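PDB 1BLE: PTS system fructose-specific EIIB component from Bacillus subtilis, which takes a phosphoryl group from phospho-EIIA onto a histidine and passes it to fructose as the sugar is carried across the cell membrane. Local coordinates for residues 29-34 with 81-86. Residues are numbered along the deposited sequence; the frame is centred on the assembly and turned at random.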
loop_
_atom_site.group_PDB
_atom_site.type_symbol
_atom_site.label_atom_id
_atom_site.label_comp_id
_atom_site.label_asym_id
_atom_site.label_seq_id
_atom_site.Cartn_x
_atom_site.Cartn_y
_atom_site.Cartn_z
ATOM N N ASP A 29 1.448 -2.681 -17.618
ATOM C CA ASP A 29 2.154 -3.262 -16.486
ATOM C C ASP A 29 1.740 -2.521 -15.208
ATOM O O ASP A 29 1.450 -3.135 -14.161
ATOM C CB ASP A 29 3.687 -3.133 -16.663
ATOM C CG ASP A 29 4.205 -3.597 -18.068
ATOM O OD1 ASP A 29 3.799 -4.667 -18.582
ATOM O OD2 ASP A 29 5.082 -2.908 -18.648
ATOM N N ARG A 30 1.636 -1.200 -15.332
ATOM C CA ARG A 30 1.311 -0.339 -14.198
ATOM C C ARG A 30 0.291 0.779 -14.394
ATOM O O ARG A 30 0.115 1.272 -15.502
ATOM C CB ARG A 30 2.596 0.286 -13.695
ATOM C CG ARG A 30 3.427 0.859 -14.793
ATOM C CD ARG A 30 4.843 1.074 -14.288
ATOM N NE ARG A 30 5.608 -0.165 -14.064
ATOM C CZ ARG A 30 6.629 -0.259 -13.208
ATOM N NH1 ARG A 30 6.987 0.809 -12.481
ATOM N NH2 ARG A 30 7.342 -1.385 -13.129
ATOM N N ILE A 31 -0.346 1.179 -13.288
ATOM C CA ILE A 31 -1.324 2.256 -13.245
ATOM C C ILE A 31 -0.747 3.321 -12.335
ATOM O O ILE A 31 -0.416 3.053 -11.193
ATOM C CB ILE A 31 -2.633 1.807 -12.616
ATOM C CG1 ILE A 31 -3.304 0.820 -13.513
ATOM C CG2 ILE A 31 -3.611 2.960 -12.473
ATOM C CD1 ILE A 31 -4.612 0.410 -12.938
ATOM N N ILE A 32 -0.642 4.539 -12.820
ATOM C CA ILE A 32 -0.109 5.570 -11.978
ATOM C C ILE A 32 -1.111 6.704 -11.840
ATOM O O ILE A 32 -1.653 7.192 -12.835
ATOM C CB ILE A 32 1.202 6.100 -12.557
ATOM C CG1 ILE A 32 2.201 4.963 -12.687
ATOM C CG2 ILE A 32 1.765 7.179 -11.679
ATOM C CD1 ILE A 32 3.275 5.248 -13.697
ATOM N N VAL A 33 -1.403 7.083 -10.602
ATOM C CA VAL A 33 -2.320 8.211 -10.352
ATOM C C VAL A 33 -1.424 9.441 -10.254
ATOM O O VAL A 33 -0.446 9.462 -9.494
ATOM C CB VAL A 33 -3.157 8.014 -9.047
ATOM C CG1 VAL A 33 -3.864 9.284 -8.659
ATOM C CG2 VAL A 33 -4.191 6.979 -9.282
ATOM N N VAL A 34 -1.689 10.420 -11.106
ATOM C CA VAL A 34 -0.868 11.632 -11.128
ATOM C C VAL A 34 -1.696 12.774 -10.524
ATOM O O VAL A 34 -2.738 13.146 -11.055
ATOM C CB VAL A 34 -0.420 11.954 -12.597
ATOM C CG1 VAL A 34 0.564 13.069 -12.637
ATOM C CG2 VAL A 34 0.188 10.722 -13.259
ATOM N N MET A 81 -0.591 3.308 -17.781
ATOM C CA MET A 81 -1.877 3.970 -17.931
ATOM C C MET A 81 -1.960 4.971 -16.768
ATOM O O MET A 81 -1.743 4.596 -15.614
ATOM C CB MET A 81 -2.963 2.907 -17.832
ATOM C CG MET A 81 -4.331 3.409 -18.009
ATOM S SD MET A 81 -5.514 2.124 -17.747
ATOM C CE MET A 81 -6.878 3.211 -17.220
ATOM N N LEU A 82 -2.146 6.258 -17.083
ATOM C CA LEU A 82 -2.242 7.333 -16.060
ATOM C C LEU A 82 -3.698 7.685 -15.697
ATOM O O LEU A 82 -4.604 7.643 -16.550
ATOM C CB LEU A 82 -1.552 8.599 -16.561
ATOM C CG LEU A 82 -0.108 8.430 -17.029
ATOM C CD1 LEU A 82 0.426 9.729 -17.591
ATOM C CD2 LEU A 82 0.751 8.000 -15.860
ATOM N N LEU A 83 -3.913 8.010 -14.427
ATOM C CA LEU A 83 -5.216 8.398 -13.940
ATOM C C LEU A 83 -5.121 9.822 -13.437
ATOM O O LEU A 83 -4.176 10.172 -12.715
ATOM C CB LEU A 83 -5.636 7.476 -12.815
ATOM C CG LEU A 83 -6.311 6.201 -13.321
ATOM C CD1 LEU A 83 -6.588 5.264 -12.149
ATOM C CD2 LEU A 83 -7.600 6.581 -14.050
ATOM N N PHE A 84 -6.084 10.653 -13.810
ATOM C CA PHE A 84 -6.080 12.055 -13.392
ATOM C C PHE A 84 -7.412 12.406 -12.738
ATOM O O PHE A 84 -8.440 11.844 -13.068
ATOM C CB PHE A 84 -5.835 12.988 -14.610
ATOM C CG PHE A 84 -4.474 12.837 -15.240
ATOM C CD1 PHE A 84 -3.380 13.508 -14.737
ATOM C CD2 PHE A 84 -4.272 11.961 -16.295
ATOM C CE1 PHE A 84 -2.116 13.289 -15.284
ATOM C CE2 PHE A 84 -3.027 11.749 -16.823
ATOM C CZ PHE A 84 -1.952 12.406 -16.328
ATOM N N GLU A 85 -7.378 13.325 -11.783
ATOM C CA GLU A 85 -8.584 13.798 -11.087
ATOM C C GLU A 85 -9.255 14.856 -11.963
ATOM O O GLU A 85 -10.475 15.008 -11.920
ATOM C CB GLU A 85 -8.205 14.563 -9.830
ATOM C CG GLU A 85 -8.413 13.975 -8.497
ATOM C CD GLU A 85 -8.037 15.026 -7.447
ATOM O OE1 GLU A 85 -6.838 15.428 -7.372
ATOM O OE2 GLU A 85 -8.948 15.505 -6.737
ATOM N N ASN A 86 -8.438 15.623 -12.703
ATOM C CA ASN A 86 -8.900 16.759 -13.522
ATOM C C ASN A 86 -7.990 17.072 -14.722
ATOM O O ASN A 86 -6.898 16.530 -14.821
ATOM C CB ASN A 86 -8.947 17.993 -12.617
ATOM C CG ASN A 86 -7.591 18.300 -11.968
ATOM O OD1 ASN A 86 -7.467 18.393 -10.744
ATOM N ND2 ASN A 86 -6.566 18.446 -12.796
HETATM O O HOH W 1 -4.859 14.516 -11.570
#
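Ile32 and Leu82 sit opposite each other in a parallel pair, strand 30-34 and the 81-84 part of strand 79-84, whose short segment axes come within 4.6 Å at an angle of 28° and whose backbones are laced by four hydrogen bonds. Ile32 gives its N-H to Met81 O (3.0 Å) and its carbonyl to Leu83 N, while Met81 N reaches back to Arg30 O and Val34 N forward to Leu83 O (3.0 Å, 170° at the hydrogen). Beyond the last bridge a water takes over, donating to Val34 O and accepting from Glu85 N.

On one face Leu83 CD1 meets Ile31 CG2 at 3.8 Å, and Leu83 CB lies against Val33 CG2. Ile31, Met81 and Leu83 are apolar, as suits a face on which Leu19 of helix 18-26 packs, while Val33 meets Phe13. Strand 30-34 runs between 57-61 and 79-84, and 79-84 between 30-34 and 3-10, in the parallel part of a mixed sheet, in an alpha/beta fold with helices on both faces. His15, the active-site histidine phosphorylated during transfer and unmodified here, has its side chain about 9 Å from that of Leu83.

On the other face Leu82 CD2 touches both Ile32 CB and Val34 CG2, and Met66 of helix 63-71 touches Ile32, Leu82 and Val34. Phe84 has its CG anti to the carbonyl carbon (chi1 -65°). Its side chain runs beside that of Val34, and ring atoms CD1, CE1 and CZ lie against this small branched neighbour, both residues apolar and buried; CE1 is 3.4 Å from Val34 CB. An alanine in place of Phe84 would probably leave a gap beside Val34, whose CB and both methyls would lose the ring they pack against.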